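Local coordinates for protein HTH-type transcriptional regulator GadX (PDB 3MKL) that binds promoter DNA as a homodimer and activates about fifteen acid-resistance genes, among them gadA, gadB and gadC, while repressing gadW under some conditions, at residues C13-N18 with S31-S36; A21-L26 with G82-S87; A27-E32 with S38-K43; R62-I67 with Y91-Y96. One frame throughout, in Å; residues are numbered along the deposited sequence.

Overall arrangement
This chain is the AraC-type DNA-binding part of a longer regulator, all helix and loop. From the N terminus, contact 1 closes the short loop between helix 8-17 and helix 26-32. Contact 2 starts within that loop, at residues 21-26, and reaches residues 82-87, so it crosses contact 1 along the chain. Contact 3 falls wholly between the segments of contact 2; it pairs helix 26-32 with helix 37-46 and shares Ser31 and Glu32 with contact 1. Contact 4 joins helix 51-67 to helix 86-97, and also crosses contact 2. Contacts 3 and 4 lie on opposite sides of the chain's centre, their own centres 26 Å apart.

Contact 1 of 4, residues C13-N18 with S31-S36; sequences CTVINN and SELLMS
Glu32 is the first residue of segment 31-36 to touch Val15, and it does so alongside: the two side chains run past each other in opposite directions. CB and CG of Glu32 lie beside Val15 CG1, and the bend at chi2 (-95°) turns the carboxylate so that Glu32 OE2 comes to 3.6 Å from Val15 CG1. A water 2.7 Å from Glu32 OE2 donates to it and also to Val15 O at 3.1 Å, tying the acid to the backbone of helix 8-17. Leu33 follows and takes the other branch of the valine: Leu33 CD2 lies 3.6 Å from Val15 CG2. The split follows from the valine torsion, with CG1 anti to the backbone N (chi1 173°). Leu34 then leaves the helix with positive phi in a Schellman motif, and Ser36 caps helix 37-46 through OG, which bonds to Leu39 N. Leu33-Ser36 thus form the turn of the helix-turn-helix motif predicted at residues 27-48, and helix 8-17 packs against its start and the C-terminal end of helix 26-32. Trp24 also packs on Val15 and Glu32, while Leu33 reaches on to Val12 and toward helix 37-46.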
loop_
_atom_site.group_PDB
_atom_site.type_symbol
_atom_site.label_atom_id
_atom_site.label_comp_id
_atom_site.label_asym_id
_atom_site.label_seq_id
_atom_site.Cartn_x
_atom_site.Cartn_y
_atom_site.Cartn_z
ATOM N N CYS A 13 1.052 9.101 1.768
ATOM C CA CYS A 13 2.016 7.987 1.790
ATOM C C CYS A 13 2.854 7.986 3.068
ATOM O O CYS A 13 3.174 6.925 3.590
ATOM C CB CYS A 13 2.910 7.999 0.548
ATOM S SG CYS A 13 1.984 7.601 -0.963
ATOM N N THR A 14 3.181 9.168 3.598
ATOM C CA THR A 14 3.916 9.230 4.875
ATOM C C THR A 14 3.080 8.703 6.060
ATOM O O THR A 14 3.600 8.029 6.944
ATOM C CB THR A 14 4.463 10.649 5.189
ATOM O OG1 THR A 14 5.241 11.124 4.076
ATOM C CG2 THR A 14 5.362 10.611 6.471
ATOM N N VAL A 15 1.789 9.026 6.071
ATOM C CA VAL A 15 0.899 8.502 7.085
ATOM C C VAL A 15 0.836 6.976 6.965
ATOM O O VAL A 15 1.075 6.263 7.927
ATOM C CB VAL A 15 -0.512 9.100 6.909
ATOM C CG1 VAL A 15 -1.509 8.437 7.861
ATOM C CG2 VAL A 15 -0.452 10.609 7.065
ATOM N N ILE A 16 0.535 6.495 5.758
ATOM C CA ILE A 16 0.383 5.067 5.480
ATOM C C ILE A 16 1.647 4.256 5.810
ATOM O O ILE A 16 1.554 3.211 6.439
ATOM C CB ILE A 16 -0.007 4.812 4.006
ATOM C CG1 ILE A 16 -1.342 5.502 3.675
ATOM C CG2 ILE A 16 -0.044 3.299 3.732
ATOM C CD1 ILE A 16 -1.776 5.374 2.206
ATOM N N ASN A 17 2.813 4.749 5.400
ATOM C CA ASN A 17 4.080 4.031 5.646
ATOM C C ASN A 17 4.525 3.954 7.102
ATOM O O ASN A 17 5.435 3.179 7.435
ATOM C CB ASN A 17 5.211 4.574 4.771
ATOM C CG ASN A 17 5.092 4.109 3.342
ATOM O OD1 ASN A 17 4.648 2.981 3.091
ATOM N ND2 ASN A 17 5.463 4.981 2.385
ATOM N N ASN A 18 3.890 4.743 7.965
ATOM C CA ASN A 18 4.130 4.661 9.397
ATOM C C ASN A 18 3.564 3.380 10.002
ATOM O O ASN A 18 4.044 2.918 11.034
ATOM C CB ASN A 18 3.548 5.885 10.109
ATOM C CG ASN A 18 4.492 7.100 10.075
ATOM O OD1 ASN A 18 5.536 7.086 9.409
ATOM N ND2 ASN A 18 4.111 8.163 10.792
ATOM N N SER A 31 -8.060 12.211 9.475
ATOM C CA SER A 31 -7.959 12.635 10.866
ATOM C C SER A 31 -6.511 12.879 11.314
ATOM O O SER A 31 -6.224 13.879 11.982
ATOM C CB SER A 31 -8.699 11.672 11.801
ATOM O OG SER A 31 -8.224 10.366 11.599
ATOM N N GLU A 32 -5.613 11.972 10.941
ATOM C CA GLU A 32 -4.156 12.160 11.098
ATOM C C GLU A 32 -3.613 13.478 10.500
ATOM O O GLU A 32 -2.646 14.056 11.003
ATOM C CB GLU A 32 -3.418 11.001 10.394
ATOM C CG GLU A 32 -3.428 9.683 11.138
ATOM C CD GLU A 32 -2.165 9.505 11.974
ATOM O OE1 GLU A 32 -2.187 9.826 13.192
ATOM O OE2 GLU A 32 -1.132 9.074 11.401
ATOM N N LEU A 33 -4.223 13.924 9.406
ATOM C CA LEU A 33 -3.736 15.087 8.684
ATOM C C LEU A 33 -4.449 16.350 9.149
ATOM O O LEU A 33 -4.205 17.450 8.613
ATOM C CB LEU A 33 -3.952 14.888 7.185
ATOM C CG LEU A 33 -3.054 13.821 6.529
ATOM C CD1 LEU A 33 -3.208 13.884 5.028
ATOM C CD2 LEU A 33 -1.565 14.003 6.895
ATOM N N LEU A 34 -5.324 16.181 10.148
ATOM C CA LEU A 34 -6.181 17.263 10.633
ATOM C C LEU A 34 -6.978 17.920 9.464
ATOM O O LEU A 34 -6.961 19.156 9.280
ATOM C CB LEU A 34 -5.340 18.273 11.445
ATOM C CG LEU A 34 -4.508 17.714 12.634
ATOM C CD1 LEU A 34 -3.599 18.786 13.265
ATOM C CD2 LEU A 34 -5.371 17.071 13.739
HETATM N N MSE A 35 -7.656 17.090 8.665
HETATM C CA MSE A 35 -8.443 17.574 7.510
HETATM C C MSE A 35 -9.759 16.861 7.495
HETATM O O MSE A 35 -9.834 15.741 8.007
HETATM C CB MSE A 35 -7.757 17.239 6.179
HETATM C CG MSE A 35 -6.463 17.951 5.899
HETATM SE SE MSE A 35 -5.565 16.994 4.429
HETATM C CE MSE A 35 -6.855 17.418 3.057
ATOM N N SER A 36 -10.784 17.469 6.884
ATOM C CA SER A 36 -12.034 16.745 6.622
ATOM C C SER A 36 -11.848 15.632 5.572
ATOM O O SER A 36 -11.086 15.787 4.600
ATOM C CB SER A 36 -13.186 17.689 6.217
ATOM O OG SER A 36 -12.950 18.266 4.955
HETATM O O HOH W 1 0.204 6.839 10.818
#

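Contact 2 of 4, residues A21-L26 with G82-S87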
loop_
_atom_site.group_PDB
_atom_site.type_symbol
_atom_site.label_atom_id
_atom_site.label_comp_id
_atom_site.label_asym_id
_atom_site.label_seq_id
_atom_site.Cartn_x
_atom_site.Cartn_y
_atom_site.Cartn_z
ATOM N N ALA A 21 0.260 -2.114 7.506
ATOM C CA ALA A 21 -0.776 -3.135 7.666
ATOM C C ALA A 21 -2.098 -2.593 8.199
ATOM O O ALA A 21 -3.119 -3.273 8.124
ATOM C CB ALA A 21 -0.275 -4.318 8.543
ATOM N N HIS A 22 -2.089 -1.360 8.706
ATOM C CA HIS A 22 -3.302 -0.753 9.273
ATOM C C HIS A 22 -4.440 -0.697 8.272
ATOM O O HIS A 22 -4.253 -0.443 7.079
ATOM C CB HIS A 22 -3.043 0.663 9.815
ATOM C CG HIS A 22 -4.122 1.178 10.730
ATOM N ND1 HIS A 22 -4.373 0.637 11.978
ATOM C CD2 HIS A 22 -4.996 2.206 10.588
ATOM C CE1 HIS A 22 -5.363 1.301 12.552
ATOM N NE2 HIS A 22 -5.762 2.254 11.728
ATOM N N GLU A 23 -5.628 -0.928 8.797
ATOM C CA GLU A 23 -6.867 -0.735 8.082
ATOM C C GLU A 23 -7.114 0.740 7.688
ATOM O O GLU A 23 -7.971 1.423 8.252
ATOM C CB GLU A 23 -7.998 -1.269 8.964
ATOM C CG GLU A 23 -9.142 -1.842 8.184
ATOM C CD GLU A 23 -8.645 -2.536 6.940
ATOM O OE1 GLU A 23 -8.233 -3.716 7.049
ATOM O OE2 GLU A 23 -8.655 -1.869 5.866
ATOM N N TRP A 24 -6.376 1.242 6.702
ATOM C CA TRP A 24 -6.504 2.668 6.385
ATOM C C TRP A 24 -7.787 2.950 5.611
ATOM O O TRP A 24 -8.132 2.230 4.678
ATOM C CB TRP A 24 -5.286 3.157 5.620
ATOM C CG TRP A 24 -4.060 3.274 6.472
ATOM C CD1 TRP A 24 -2.910 2.527 6.374
ATOM C CD2 TRP A 24 -3.839 4.212 7.546
ATOM N NE1 TRP A 24 -1.992 2.936 7.333
ATOM C CE2 TRP A 24 -2.536 3.966 8.058
ATOM C CE3 TRP A 24 -4.624 5.224 8.133
ATOM C CZ2 TRP A 24 -1.993 4.701 9.123
ATOM C CZ3 TRP A 24 -4.086 5.963 9.188
ATOM C CH2 TRP A 24 -2.777 5.693 9.676
ATOM N N THR A 25 -8.514 3.974 6.033
ATOM C CA THR A 25 -9.663 4.451 5.286
ATOM C C THR A 25 -9.417 5.935 5.042
ATOM O O THR A 25 -8.462 6.504 5.587
ATOM C CB THR A 25 -10.964 4.315 6.080
ATOM O OG1 THR A 25 -10.941 5.246 7.168
ATOM C CG2 THR A 25 -11.175 2.855 6.639
ATOM N N LEU A 26 -10.293 6.562 4.253
ATOM C CA LEU A 26 -10.161 7.984 3.910
ATOM C C LEU A 26 -10.219 8.846 5.174
ATOM O O LEU A 26 -9.356 9.696 5.385
ATOM C CB LEU A 26 -11.263 8.409 2.943
ATOM C CG LEU A 26 -11.382 9.892 2.602
ATOM C CD1 LEU A 26 -10.196 10.348 1.666
ATOM C CD2 LEU A 26 -12.796 10.220 2.000
ATOM N N GLY A 82 -0.799 -6.058 5.087
ATOM C CA GLY A 82 -2.155 -5.732 5.478
ATOM C C GLY A 82 -3.231 -6.453 4.709
ATOM O O GLY A 82 -4.403 -6.101 4.825
ATOM N N TYR A 83 -2.841 -7.467 3.936
ATOM C CA TYR A 83 -3.788 -8.282 3.183
ATOM C C TYR A 83 -4.239 -9.490 3.993
ATOM O O TYR A 83 -3.443 -10.129 4.699
ATOM C CB TYR A 83 -3.193 -8.707 1.839
ATOM C CG TYR A 83 -2.946 -7.533 0.927
ATOM C CD1 TYR A 83 -3.992 -6.949 0.205
ATOM C CD2 TYR A 83 -1.671 -6.984 0.801
ATOM C CE1 TYR A 83 -3.761 -5.835 -0.639
ATOM C CE2 TYR A 83 -1.434 -5.873 -0.012
ATOM C CZ TYR A 83 -2.481 -5.314 -0.727
ATOM O OH TYR A 83 -2.229 -4.238 -1.522
ATOM N N HIS A 84 -5.532 -9.777 3.923
ATOM C CA HIS A 84 -6.077 -10.893 4.643
ATOM C C HIS A 84 -6.161 -12.058 3.688
ATOM O O HIS A 84 -6.346 -13.204 4.106
ATOM C CB HIS A 84 -7.457 -10.545 5.210
ATOM C CG HIS A 84 -7.416 -9.501 6.285
ATOM N ND1 HIS A 84 -7.565 -8.153 6.025
ATOM C CD2 HIS A 84 -7.232 -9.607 7.625
ATOM C CE1 HIS A 84 -7.475 -7.476 7.157
ATOM N NE2 HIS A 84 -7.270 -8.334 8.141
ATOM N N SER A 85 -6.016 -11.760 2.400
ATOM C CA SER A 85 -6.233 -12.751 1.359
ATOM C C SER A 85 -4.992 -12.857 0.456
ATOM O O SER A 85 -4.626 -11.878 -0.232
ATOM C CB SER A 85 -7.522 -12.392 0.606
ATOM O OG SER A 85 -7.624 -13.048 -0.628
ATOM N N VAL A 86 -4.327 -14.022 0.482
ATOM C CA VAL A 86 -3.149 -14.268 -0.383
ATOM C C VAL A 86 -3.448 -14.276 -1.892
ATOM O O VAL A 86 -2.637 -13.771 -2.671
ATOM C CB VAL A 86 -2.372 -15.551 -0.013
ATOM C CG1 VAL A 86 -1.006 -15.585 -0.742
ATOM C CG2 VAL A 86 -2.160 -15.625 1.481
ATOM N N SER A 87 -4.588 -14.850 -2.298
ATOM C CA SER A 87 -5.057 -14.786 -3.702
ATOM C C SER A 87 -5.180 -13.345 -4.169
ATOM O O SER A 87 -4.702 -12.959 -5.252
ATOM C CB SER A 87 -6.429 -15.426 -3.852
ATOM O OG SER A 87 -6.388 -16.818 -3.640
HETATM O O HOH W 2 -5.718 -5.016 7.350
#
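Glu23 meets His84 in a nearly coplanar way: the carboxylate and the imidazole planes are 24° apart, and Glu23 OE1 lies in the ring plane at its edge, 3.8 Å from His84 CE1. The nearest ring nitrogen, His84 ND1, is farther off, 4.6 Å from Glu23 OE1, so the pair is a close approach of two ionisable groups and not a salt bridge. Glu23 sits at the centre of an inverse gamma turn, and the bend of its chain at chi2 (35°) carries the carboxylate across to the other segment. The second meeting point is mainly backbone, with the Ala21 methyl beside it. Ala21 CA stands 3.7 Å from Gly82 CA, and Ala21 CB is 3.9 Å from Gly82 N; Gly82, in the Schellman motif that ends helix 74-80, brings no side chain between them. The loop before helix 26-32 thereby meets the turn of the helix-turn-helix motif predicted at residues 74-97. Ala21 and Gly82 touch directly, whereas the polar part is indirect: a water 2.8 Å from Glu23 OE1 and 3.0 Å from Gly82 O is placed to bridge them, and Glu23 would probably stabilise a protonated His84 modestly.

Contact 3 of 4, residues A27-E32 with S38-K43; sequences ARIASE and SLLKKK
Leu40 of helix 37-46 reaches Ile29 and Ala30 of helix 26-32 chiefly through its CD2 branch. At the root, Leu40 CB stands 4.2 Å from Ala30 CB, and here the helices come near each other: the CA atoms of Ala30 and Leu40 are 6.2 Å apart. CG, anti to the backbone N (chi1 -179°), extends the chain away from its own helix and serves as the fork. One branch, Leu40 CD1, turns to the loop after helix 26-32 and meets Leu33 CD1 at 4.0 Å. The other branch, CD2, is the one that enters the contact. Leu40 CD2 touches Ile29 CG2 at 3.6 Å, the two side chains crossing at about a right angle; it also lies 4.0 Å from Ala30 N, so it rests on the backbone of helix 26-32 as well as on its side chains. Leu26 adds a further neighbour on the CD2 side. Val12 of helix 8-17 packs on both Ile29 and Leu40, closing the cluster from a third helix. Both segments belong to the predicted helix-turn-helix motif at residues 27-48. All three touching residues are buried and the side chains that meet are all apolar, which implies that the packing of the two helices rests here on shape and burial, with no polar pairing between the segments to fix the angle.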
loop_
_atom_site.group_PDB
_atom_site.type_symbol
_atom_site.label_atom_id
_atom_site.label_comp_id
_atom_site.label_asym_id
_atom_site.label_seq_id
_atom_site.Cartn_x
_atom_site.Cartn_y
_atom_site.Cartn_z
ATOM N N ALA A 27 -11.241 8.608 5.992
ATOM C CA ALA A 27 -11.438 9.289 7.263
ATOM C C ALA A 27 -10.262 9.154 8.243
ATOM O O ALA A 27 -9.942 10.101 8.949
ATOM C CB ALA A 27 -12.730 8.812 7.918
ATOM N N ARG A 28 -9.621 7.997 8.303
ATOM C CA ARG A 28 -8.555 7.804 9.308
ATOM C C ARG A 28 -7.266 8.495 8.917
ATOM O O ARG A 28 -6.590 9.079 9.765
ATOM C CB ARG A 28 -8.308 6.331 9.593
ATOM C CG ARG A 28 -9.489 5.663 10.257
ATOM C CD ARG A 28 -9.456 4.183 10.046
ATOM N NE ARG A 28 -10.307 3.523 11.027
ATOM C CZ ARG A 28 -10.670 2.243 10.982
ATOM N NH1 ARG A 28 -10.273 1.460 9.985
ATOM N NH2 ARG A 28 -11.424 1.738 11.945
ATOM N N ILE A 29 -6.931 8.427 7.630
ATOM C CA ILE A 29 -5.836 9.228 7.070
ATOM C C ILE A 29 -6.143 10.713 7.293
ATOM O O ILE A 29 -5.316 11.445 7.800
ATOM C CB ILE A 29 -5.610 8.945 5.568
ATOM C CG1 ILE A 29 -5.087 7.525 5.325
ATOM C CG2 ILE A 29 -4.578 9.924 4.980
ATOM C CD1 ILE A 29 -5.344 7.065 3.844
ATOM N N ALA A 30 -7.354 11.147 6.944
ATOM C CA ALA A 30 -7.759 12.551 7.079
ATOM C C ALA A 30 -7.670 13.043 8.512
ATOM O O ALA A 30 -7.255 14.177 8.751
ATOM C CB ALA A 30 -9.173 12.763 6.553
ATOM N N SER A 31 -8.060 12.211 9.475
ATOM C CA SER A 31 -7.959 12.635 10.866
ATOM C C SER A 31 -6.511 12.879 11.314
ATOM O O SER A 31 -6.224 13.879 11.982
ATOM C CB SER A 31 -8.699 11.672 11.801
ATOM O OG SER A 31 -8.224 10.366 11.599
ATOM N N GLU A 32 -5.613 11.972 10.941
ATOM C CA GLU A 32 -4.156 12.160 11.098
ATOM C C GLU A 32 -3.613 13.478 10.500
ATOM O O GLU A 32 -2.646 14.056 11.003
ATOM C CB GLU A 32 -3.418 11.001 10.394
ATOM C CG GLU A 32 -3.428 9.683 11.138
ATOM C CD GLU A 32 -2.165 9.505 11.974
ATOM O OE1 GLU A 32 -2.187 9.826 13.192
ATOM O OE2 GLU A 32 -1.132 9.074 11.401
ATOM N N SER A 38 -13.803 14.964 3.196
ATOM C CA SER A 38 -14.171 15.589 1.924
ATOM C C SER A 38 -13.032 16.418 1.330
ATOM O O SER A 38 -12.783 16.347 0.135
ATOM C CB SER A 38 -15.396 16.487 2.083
ATOM O OG SER A 38 -16.477 15.732 2.590
ATOM N N LEU A 39 -12.356 17.218 2.151
ATOM C CA LEU A 39 -11.193 17.967 1.654
ATOM C C LEU A 39 -10.087 17.012 1.171
ATOM O O LEU A 39 -9.563 17.190 0.056
ATOM C CB LEU A 39 -10.662 19.003 2.682
ATOM C CG LEU A 39 -9.489 19.917 2.265
ATOM C CD1 LEU A 39 -9.895 20.913 1.150
ATOM C CD2 LEU A 39 -8.943 20.676 3.468
ATOM N N LEU A 40 -9.770 15.977 1.956
ATOM C CA LEU A 40 -8.704 15.037 1.532
ATOM C C LEU A 40 -9.029 14.362 0.212
ATOM O O LEU A 40 -8.188 14.314 -0.682
ATOM C CB LEU A 40 -8.321 14.009 2.604
ATOM C CG LEU A 40 -7.182 13.061 2.141
ATOM C CD1 LEU A 40 -5.868 13.803 1.977
ATOM C CD2 LEU A 40 -7.024 11.817 3.047
ATOM N N LYS A 41 -10.260 13.896 0.061
ATOM C CA LYS A 41 -10.667 13.291 -1.198
ATOM C C LYS A 41 -10.479 14.294 -2.327
ATOM O O LYS A 41 -10.010 13.943 -3.390
ATOM C CB LYS A 41 -12.127 12.851 -1.141
ATOM C CG LYS A 41 -12.563 11.999 -2.316
ATOM C CD LYS A 41 -13.918 11.334 -2.031
ATOM C CE LYS A 41 -14.476 10.730 -3.329
ATOM N NZ LYS A 41 -15.845 10.161 -3.178
ATOM N N LYS A 42 -10.851 15.542 -2.073
ATOM C CA LYS A 42 -10.795 16.586 -3.097
ATOM C C LYS A 42 -9.354 16.834 -3.529
ATOM O O LYS A 42 -9.065 16.816 -4.719
ATOM C CB LYS A 42 -11.461 17.873 -2.612
ATOM C CG LYS A 42 -11.701 18.947 -3.691
ATOM C CD LYS A 42 -12.595 20.064 -3.110
ATOM C CE LYS A 42 -13.159 21.000 -4.180
ATOM N NZ LYS A 42 -14.427 21.735 -3.763
ATOM N N LYS A 43 -8.452 17.029 -2.573
ATOM C CA LYS A 43 -7.063 17.320 -2.906
ATOM C C LYS A 43 -6.354 16.173 -3.625
ATOM O O LYS A 43 -5.542 16.423 -4.510
ATOM C CB LYS A 43 -6.259 17.756 -1.673
ATOM C CG LYS A 43 -6.688 19.079 -1.073
ATOM C CD LYS A 43 -6.518 20.244 -2.073
ATOM C CE LYS A 43 -6.068 21.532 -1.383
ATOM N NZ LYS A 43 -6.462 22.777 -2.131
#

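Contact 4 of 4, residues R62-I67 with Y91-Y96; sequences RALQLI and YVFRNY
Phe93 swings toward Leu64 because its CG is anti to the backbone N (chi1 -174°), which throws the ring off helix 86-97 and toward helix 51-67. Leu64, whose first torsion is far from staggered (chi1 -110°), carries its CD1 to the same place: Leu64 CD1 lies 3.9 Å from Phe93 CE1 and, almost as near, 4.1 Å from Phe93 CZ. The two side chains cross at about a right angle. Ala63 CB is 4.2 Å from Phe93 CD1. Ile67 is looser, its CD1 being 4.5 Å from Phe93 CE1. The Leu64 and Ile67 methyls approach obliquely from opposite sides of the ring plane, with the Ala63 methyl at the edge. The segment axes come no closer than 12.3 Å and run at 104° to each other; the Phe93 ring, met by Ala63, Leu64 and Ile67, bridges that distance. Helix 101-107 adds to the cluster, Pro101 packing on Phe93 and Ile67, and Tyr97 and Met60 also meet the phenyl. Helix 86-97 is the second helix of the helix-turn-helix motif predicted at residues 74-97, and helix 51-67 is the long connector between the two such motifs. Clasping the motif to this connector through buried apolar side chains is consistent with the two-motif architecture of AraC-family DNA-binding domains.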
loop_
_atom_site.group_PDB
_atom_site.type_symbol
_atom_site.label_atom_id
_atom_site.label_comp_id
_atom_site.label_asym_id
_atom_site.label_seq_id
_atom_site.Cartn_x
_atom_site.Cartn_y
_atom_site.Cartn_z
ATOM N N ARG A 62 6.338 -2.057 -0.116
ATOM C CA ARG A 62 6.773 -2.789 1.076
ATOM C C ARG A 62 6.955 -4.268 0.770
ATOM O O ARG A 62 7.873 -4.910 1.296
ATOM C CB ARG A 62 5.784 -2.602 2.228
ATOM C CG ARG A 62 6.249 -3.171 3.568
ATOM C CD ARG A 62 7.470 -2.427 4.129
ATOM N NE ARG A 62 7.311 -0.972 4.058
ATOM C CZ ARG A 62 7.028 -0.181 5.096
ATOM N NH1 ARG A 62 6.879 -0.691 6.312
ATOM N NH2 ARG A 62 6.901 1.126 4.914
ATOM N N ALA A 63 6.083 -4.801 -0.091
ATOM C CA ALA A 63 6.148 -6.200 -0.506
ATOM C C ALA A 63 7.493 -6.566 -1.124
ATOM O O ALA A 63 7.965 -7.679 -0.923
ATOM C CB ALA A 63 5.014 -6.544 -1.447
ATOM N N LEU A 64 8.099 -5.643 -1.871
ATOM C CA LEU A 64 9.442 -5.863 -2.445
ATOM C C LEU A 64 10.517 -6.088 -1.392
ATOM O O LEU A 64 11.422 -6.887 -1.599
ATOM C CB LEU A 64 9.866 -4.705 -3.359
ATOM C CG LEU A 64 9.908 -5.077 -4.839
ATOM C CD1 LEU A 64 8.658 -5.843 -5.237
ATOM C CD2 LEU A 64 10.129 -3.852 -5.717
ATOM N N GLN A 65 10.397 -5.389 -0.265
ATOM C CA GLN A 65 11.376 -5.468 0.822
ATOM C C GLN A 65 11.289 -6.783 1.598
ATOM O O GLN A 65 12.294 -7.263 2.109
ATOM C CB GLN A 65 11.199 -4.286 1.784
ATOM C CG GLN A 65 11.241 -2.923 1.111
ATOM C CD GLN A 65 11.263 -1.769 2.095
ATOM O OE1 GLN A 65 10.563 -1.773 3.118
ATOM N NE2 GLN A 65 12.065 -0.758 1.780
ATOM N N LEU A 66 10.094 -7.362 1.685
ATOM C CA LEU A 66 9.873 -8.541 2.532
ATOM C C LEU A 66 10.019 -9.867 1.778
ATOM O O LEU A 66 10.391 -10.904 2.345
ATOM C CB LEU A 66 8.498 -8.467 3.207
ATOM C CG LEU A 66 8.062 -7.178 3.923
ATOM C CD1 LEU A 66 6.668 -7.335 4.458
ATOM C CD2 LEU A 66 9.036 -6.788 5.044
ATOM N N ILE A 67 9.731 -9.823 0.488
ATOM C CA ILE A 67 9.724 -11.021 -0.320
ATOM C C ILE A 67 11.119 -11.660 -0.416
ATOM O O ILE A 67 11.224 -12.869 -0.626
ATOM C CB ILE A 67 9.093 -10.725 -1.707
ATOM C CG1 ILE A 67 8.541 -11.986 -2.344
ATOM C CG2 ILE A 67 10.032 -9.899 -2.592
ATOM C CD1 ILE A 67 7.170 -11.743 -2.884
ATOM N N TYR A 91 -2.879 -11.322 -6.862
ATOM C CA TYR A 91 -3.506 -10.610 -7.986
ATOM C C TYR A 91 -2.990 -9.154 -8.134
ATOM O O TYR A 91 -2.708 -8.676 -9.233
ATOM C CB TYR A 91 -5.032 -10.613 -7.828
ATOM C CG TYR A 91 -5.698 -9.424 -8.481
ATOM C CD1 TYR A 91 -5.990 -9.432 -9.857
ATOM C CD2 TYR A 91 -6.065 -8.296 -7.735
ATOM C CE1 TYR A 91 -6.598 -8.326 -10.477
ATOM C CE2 TYR A 91 -6.695 -7.193 -8.357
ATOM C CZ TYR A 91 -6.939 -7.228 -9.720
ATOM O OH TYR A 91 -7.525 -6.176 -10.336
ATOM N N VAL A 92 -2.889 -8.451 -7.013
ATOM C CA VAL A 92 -2.525 -7.048 -7.058
ATOM C C VAL A 92 -1.018 -6.894 -7.312
ATOM O O VAL A 92 -0.589 -5.931 -7.976
ATOM C CB VAL A 92 -2.944 -6.349 -5.757
ATOM C CG1 VAL A 92 -2.453 -4.938 -5.734
ATOM C CG2 VAL A 92 -4.464 -6.331 -5.674
ATOM N N PHE A 93 -0.232 -7.842 -6.790
ATOM C CA PHE A 93 1.229 -7.859 -7.054
ATOM C C PHE A 93 1.526 -8.157 -8.517
ATOM O O PHE A 93 2.285 -7.440 -9.156
ATOM C CB PHE A 93 1.917 -8.864 -6.146
ATOM C CG PHE A 93 3.430 -8.867 -6.232
ATOM C CD1 PHE A 93 4.196 -8.270 -5.231
ATOM C CD2 PHE A 93 4.081 -9.521 -7.266
ATOM C CE1 PHE A 93 5.586 -8.313 -5.269
ATOM C CE2 PHE A 93 5.482 -9.579 -7.326
ATOM C CZ PHE A 93 6.240 -8.969 -6.318
ATOM N N ARG A 94 0.882 -9.186 -9.057
ATOM C CA ARG A 94 1.030 -9.490 -10.477
ATOM C C ARG A 94 0.635 -8.316 -11.391
ATOM O O ARG A 94 1.304 -8.082 -12.388
ATOM C CB ARG A 94 0.317 -10.784 -10.864
ATOM C CG ARG A 94 0.516 -11.131 -12.327
ATOM C CD ARG A 94 0.209 -12.587 -12.671
ATOM N NE ARG A 94 -1.224 -12.836 -12.631
ATOM C CZ ARG A 94 -1.835 -13.569 -11.704
ATOM N NH1 ARG A 94 -1.147 -14.173 -10.735
ATOM N NH2 ARG A 94 -3.145 -13.711 -11.753
ATOM N N ASN A 95 -0.439 -7.591 -11.053
ATOM C CA ASN A 95 -0.836 -6.405 -11.802
ATOM C C ASN A 95 0.234 -5.331 -11.737
ATOM O O ASN A 95 0.553 -4.711 -12.737
ATOM C CB ASN A 95 -2.155 -5.817 -11.284
ATOM C CG ASN A 95 -3.367 -6.413 -11.949
ATOM O OD1 ASN A 95 -3.256 -7.288 -12.814
ATOM N ND2 ASN A 95 -4.546 -5.923 -11.569
ATOM N N TYR A 96 0.766 -5.117 -10.536
ATOM C CA TYR A 96 1.747 -4.081 -10.295
ATOM C C TYR A 96 3.137 -4.386 -10.881
ATOM O O TYR A 96 3.823 -3.474 -11.323
ATOM C CB TYR A 96 1.869 -3.829 -8.787
ATOM C CG TYR A 96 2.364 -2.432 -8.442
ATOM C CD1 TYR A 96 1.462 -1.388 -8.238
ATOM C CD2 TYR A 96 3.737 -2.150 -8.314
ATOM C CE1 TYR A 96 1.903 -0.101 -7.929
ATOM C CE2 TYR A 96 4.179 -0.861 -7.988
ATOM C CZ TYR A 96 3.250 0.146 -7.796
ATOM O OH TYR A 96 3.646 1.400 -7.484
#